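Local coordinates for protein glutathione S-transferase omega-like 2 (Saccharomyces cerevisiae, PDB 5LKB) that acts as a homodimeric, glutathione-dependent 1-Cys thiol transferase and dehydroascorbate reductase, and also reacts with glutathionyl-(hydro)quinones, at residues L40-A45 against I65-V70; V70-D75 against M127-N132. All coordinates share one frame; numbering follows the deposited sequence.

Interaction 1 of 2, residues L40-A45 against I65-V70; sequences LYVSLA and IGCSVV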
# COMPACT_ATOMS: atom_id res chain seq x y z
N LEU A 40 -13.79 15.19 -27.66
CA LEU A 40 -13.62 14.88 -26.25
C LEU A 40 -12.15 14.57 -26.04
O LEU A 40 -11.65 13.54 -26.53
CB LEU A 40 -14.54 13.70 -25.87
CG LEU A 40 -14.48 13.32 -24.39
CD1 LEU A 40 -15.05 14.54 -23.55
CD2 LEU A 40 -15.28 12.09 -24.14
N TYR A 41 -11.44 15.44 -25.30
CA TYR A 41 -10.03 15.25 -24.96
C TYR A 41 -9.95 14.75 -23.52
O TYR A 41 -10.52 15.35 -22.62
CB TYR A 41 -9.26 16.57 -25.04
CG TYR A 41 -9.15 17.16 -26.46
CD1 TYR A 41 -8.14 16.73 -27.32
CD2 TYR A 41 -10.04 18.11 -26.93
CE1 TYR A 41 -8.02 17.24 -28.61
CE2 TYR A 41 -9.92 18.63 -28.20
CZ TYR A 41 -8.89 18.23 -29.01
OH TYR A 41 -8.80 18.75 -30.29
N VAL A 42 -9.24 13.62 -23.32
CA VAL A 42 -9.22 12.95 -22.03
C VAL A 42 -7.81 12.51 -21.71
O VAL A 42 -6.92 12.50 -22.56
CB VAL A 42 -10.11 11.69 -22.02
CG1 VAL A 42 -11.54 12.01 -22.42
CG2 VAL A 42 -9.58 10.65 -22.98
N SER A 43 -7.62 12.15 -20.43
CA SER A 43 -6.60 11.18 -20.03
C SER A 43 -7.29 9.91 -19.61
O SER A 43 -8.29 9.94 -18.92
CB SER A 43 -5.74 11.67 -18.87
OG SER A 43 -4.90 10.63 -18.36
N LEU A 44 -6.74 8.75 -20.02
CA LEU A 44 -7.24 7.47 -19.51
C LEU A 44 -6.88 7.22 -18.04
O LEU A 44 -7.54 6.40 -17.40
CB LEU A 44 -6.64 6.34 -20.34
CG LEU A 44 -7.15 6.15 -21.75
CD1 LEU A 44 -6.27 5.27 -22.59
CD2 LEU A 44 -8.55 5.57 -21.65
N ALA A 45 -5.99 8.00 -17.46
CA ALA A 45 -5.65 7.84 -16.04
C ALA A 45 -6.68 8.50 -15.13
O ALA A 45 -6.84 8.11 -13.95
CB ALA A 45 -4.30 8.46 -15.75
N ILE A 65 -18.73 11.91 -31.74
CA ILE A 65 -17.83 12.76 -30.99
C ILE A 65 -16.47 12.08 -30.97
O ILE A 65 -16.33 11.02 -30.34
CB ILE A 65 -18.36 13.00 -29.58
CG1 ILE A 65 -19.69 13.73 -29.67
CG2 ILE A 65 -17.38 13.79 -28.76
CD1 ILE A 65 -20.44 13.87 -28.34
N GLY A 66 -15.48 12.64 -31.66
CA GLY A 66 -14.15 12.03 -31.69
C GLY A 66 -13.51 12.12 -30.35
O GLY A 66 -13.90 12.94 -29.53
N CYS A 67 -12.43 11.35 -30.15
CA CYS A 67 -11.69 11.41 -28.89
C CYS A 67 -10.19 11.37 -29.13
O CYS A 67 -9.73 10.65 -30.03
CB CYS A 67 -12.11 10.21 -28.08
SG CYS A 67 -11.20 9.88 -26.53
N SER A 68 -9.46 12.11 -28.31
CA SER A 68 -8.01 12.13 -28.33
C SER A 68 -7.55 12.01 -26.89
O SER A 68 -8.27 12.42 -25.97
CB SER A 68 -7.43 13.39 -28.95
OG SER A 68 -7.86 13.42 -30.33
N VAL A 69 -6.35 11.48 -26.69
CA VAL A 69 -5.88 11.07 -25.34
C VAL A 69 -4.51 11.69 -25.06
O VAL A 69 -3.55 11.48 -25.81
CB VAL A 69 -5.82 9.54 -25.23
CG1 VAL A 69 -5.44 9.20 -23.78
CG2 VAL A 69 -7.11 8.92 -25.59
N VAL A 70 -4.41 12.44 -23.96
CA VAL A 70 -3.14 12.97 -23.51
C VAL A 70 -2.26 11.87 -22.92
O VAL A 70 -2.74 10.81 -22.54
CB VAL A 70 -3.33 14.11 -22.49
CG1 VAL A 70 -4.03 15.32 -23.18
CG2 VAL A 70 -4.07 13.69 -21.25
O HOH W 1 -3.84 9.35 -20.49

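Interaction 2 of 2, residues V70-D75 against M127-N132; sequences VHWHLD and MVDATN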
# COMPACT_ATOMS: atom_id res chain seq x y z
N VAL A 70 -4.41 12.44 -23.96
CA VAL A 70 -3.14 12.97 -23.51
C VAL A 70 -2.26 11.87 -22.92
O VAL A 70 -2.74 10.81 -22.54
CB VAL A 70 -3.33 14.11 -22.49
CG1 VAL A 70 -4.03 15.32 -23.18
CG2 VAL A 70 -4.07 13.69 -21.25
N HIS A 71 -0.98 12.19 -22.81
CA HIS A 71 0.01 11.34 -22.16
C HIS A 71 -0.36 11.16 -20.71
O HIS A 71 -0.93 12.06 -20.07
CB HIS A 71 1.38 11.98 -22.28
CG HIS A 71 2.53 11.04 -22.14
ND1 HIS A 71 2.93 10.52 -20.94
CD2 HIS A 71 3.40 10.56 -23.07
CE1 HIS A 71 4.00 9.77 -21.12
NE2 HIS A 71 4.32 9.78 -22.41
N TRP A 72 -0.04 9.97 -20.17
CA TRP A 72 -0.27 9.71 -18.75
C TRP A 72 0.65 10.49 -17.83
O TRP A 72 0.29 10.69 -16.66
CB TRP A 72 -0.18 8.19 -18.46
CG TRP A 72 1.06 7.54 -19.05
CD1 TRP A 72 1.10 6.85 -20.22
CD2 TRP A 72 2.40 7.59 -18.56
NE1 TRP A 72 2.39 6.45 -20.50
CE2 TRP A 72 3.20 6.89 -19.49
CE3 TRP A 72 3.02 8.16 -17.43
CZ2 TRP A 72 4.57 6.71 -19.31
CZ3 TRP A 72 4.39 7.96 -17.26
CH2 TRP A 72 5.13 7.26 -18.20
N HIS A 73 1.78 10.99 -18.31
CA HIS A 73 2.71 11.73 -17.47
C HIS A 73 2.30 13.20 -17.38
O HIS A 73 2.27 13.93 -18.39
CB HIS A 73 4.16 11.61 -17.92
CG HIS A 73 5.11 12.29 -17.00
ND1 HIS A 73 5.95 13.31 -17.40
CD2 HIS A 73 5.35 12.11 -15.68
CE1 HIS A 73 6.68 13.70 -16.37
NE2 HIS A 73 6.32 13.00 -15.31
N LEU A 74 2.05 13.69 -16.15
CA LEU A 74 1.63 15.06 -15.93
C LEU A 74 2.78 15.85 -15.29
O LEU A 74 3.08 15.70 -14.11
CB LEU A 74 0.36 15.09 -15.10
CG LEU A 74 -0.19 16.47 -14.72
CD1 LEU A 74 -0.58 17.32 -15.94
CD2 LEU A 74 -1.42 16.29 -13.90
N ASP A 75 3.46 16.71 -16.11
CA ASP A 75 4.55 17.55 -15.64
C ASP A 75 4.05 18.96 -15.30
O ASP A 75 2.84 19.23 -15.32
CB ASP A 75 5.72 17.50 -16.63
CG ASP A 75 5.48 18.25 -17.94
OD1 ASP A 75 4.59 19.13 -17.98
OD2 ASP A 75 6.18 17.92 -18.92
N MET A 127 0.12 5.97 -29.98
CA MET A 127 -1.08 5.16 -29.77
C MET A 127 -0.97 4.21 -28.58
O MET A 127 -1.82 3.35 -28.42
CB MET A 127 -1.53 4.43 -31.04
CG MET A 127 -1.78 5.40 -32.21
SD MET A 127 -2.87 6.83 -31.87
CE MET A 127 -4.23 5.92 -31.30
N VAL A 128 0.04 4.38 -27.74
CA VAL A 128 0.22 3.56 -26.53
C VAL A 128 0.27 4.50 -25.32
O VAL A 128 -0.60 4.39 -24.44
CB VAL A 128 1.46 2.65 -26.61
CG1 VAL A 128 1.61 1.90 -25.31
CG2 VAL A 128 1.33 1.70 -27.76
N ASP A 129 1.24 5.43 -25.29
CA ASP A 129 1.32 6.42 -24.22
C ASP A 129 0.34 7.57 -24.41
O ASP A 129 -0.04 8.20 -23.42
CB ASP A 129 2.74 6.96 -24.14
CG ASP A 129 3.74 5.89 -23.78
OD1 ASP A 129 3.53 5.22 -22.73
OD2 ASP A 129 4.76 5.78 -24.50
N ALA A 130 -0.04 7.90 -25.65
CA ALA A 130 -0.82 9.10 -25.95
C ALA A 130 -1.15 9.07 -27.42
O ALA A 130 -0.59 8.28 -28.19
CB ALA A 130 -0.04 10.37 -25.64
N THR A 131 -2.15 9.90 -27.78
CA THR A 131 -2.34 10.25 -29.18
C THR A 131 -1.82 11.66 -29.40
O THR A 131 -1.37 12.36 -28.50
CB THR A 131 -3.82 10.17 -29.60
OG1 THR A 131 -4.55 11.29 -29.05
CG2 THR A 131 -4.51 8.95 -29.07
N ASN A 132 -1.95 12.09 -30.66
CA ASN A 132 -1.73 13.47 -31.01
C ASN A 132 -2.99 14.27 -30.75
O ASN A 132 -4.07 13.73 -30.49
CB ASN A 132 -1.30 13.56 -32.48
CG ASN A 132 -2.38 13.08 -33.45
OD1 ASN A 132 -3.14 12.16 -33.17
ND2 ASN A 132 -2.42 13.70 -34.63

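Interaction 1 of 2, residues L40-A45 against I65-V70
The Tyr41 ring is the flat group: Ser68 CB meets it obliquely, 3.8 Å from Tyr41 CD1, and the ring of Trp39 touches it, the two planes at about 50°. Tyr41 OH and Ser68 OG are bonded outside the pair, to Glu133 OE2 and Trp39 NE1. Behind these side chains the backbones form a parallel ladder, with Leu40 bridged to Cys67, Tyr41 to Ser68 and Val42 to Val69. Four hydrogen bonds carry it, from Leu40 N to Gly66 O (2.9 Å) through to Val70 N to Val42 O (2.9 Å, 163° at the hydrogen). The two strands and the linking helix 47-58 form the beta-alpha-beta unit of the thioredoxin-like domain, the helix packing on Leu40, Leu44 and Cys67. On the face bearing Leu40 and Cys67, Val42 CG2 packs 4.0 Å from both Cys67 SG and Val69 CG2. Past the ladder Leu44 crosses Val69 at about a right angle, and Ser43 CB, beside the glutathione-binding Trp79, presses on Val70 CG2 (3.5 Å). Ser43 OG, anti to its own N (chi1 171°), accepts from Ala45 N in an ST turn, while one water bonds to Ser43 OG, accepts from Leu44 N and donates to Val70 O.

Interaction 2 of 2, residues V70-D75 against M127-N132
This is a buried loop-to-loop contact, part polar and part van der Waals, in which the connection leaving strand 66-69 meets the loop that precedes helix 141-148. Its one direct hydrogen bond runs from Trp72 NE1 to Asp129 OD1 (2.8 Å, 167° at the hydrogen). The acceptor lies near the indole plane, whereas the donor stands 34° above the carboxylate plane. Trp72 CG occupies the crowded position between N and carbonyl carbon (chi1 49°), which folds the indole back beneath His71, whose CE1 sits 3.4 Å above the centre of the ring. His71 is fixed in turn by its ND1, which accepts from His73 N in the imidazole plane, and by NE2, bonded to Ser123 O. Asp129 CB lies under His71 NE2 (3.7 Å), on the same face as Asp129 O. His71 CA points a C-H at Asp129 O (3.4 Å), which has no hydrogen-bond partner. Asp129 OD1 also forms a salt bridge with Arg125, and OD2 a hydrogen bond with Ser123 OG, so the negative charge is probably well stabilised. A leucine in place of Trp72 would remove the indole N-H and the ring under His71 CE1, and would probably leave the Asp129 carboxylate and the imidazole less firmly placed. Ala130 CB packs against His71 N (3.5 Å), toward strand 66-69, while helix 339-349 packs on Trp72, its His341 meeting the indole edge-to-face.

How the interactions relate
Both contacts are buried, but interaction 1 lies deeper, its centre about 11 Å from the chain centre against about 16 Å for interaction 2. They share Val70, where the strand pairing of the first gives way to the loop of the second. The chemistry changes accordingly: repeated backbone bonds and aliphatic packing bury 449 Å² in interaction 1, whereas interaction 2 buries 233 Å² around one side-chain bond and an imidazole set over an indole and a carboxyl-bearing side chain. The two touch along the outer strand, where Val69 O and Thr131 N lie 2.9 Å apart, a probable hydrogen bond. The 127-132 loop therefore borders strand 66-69 on the edge away from strand 38-42. Trp79, a glutathione-binding residue, touches the common Val70.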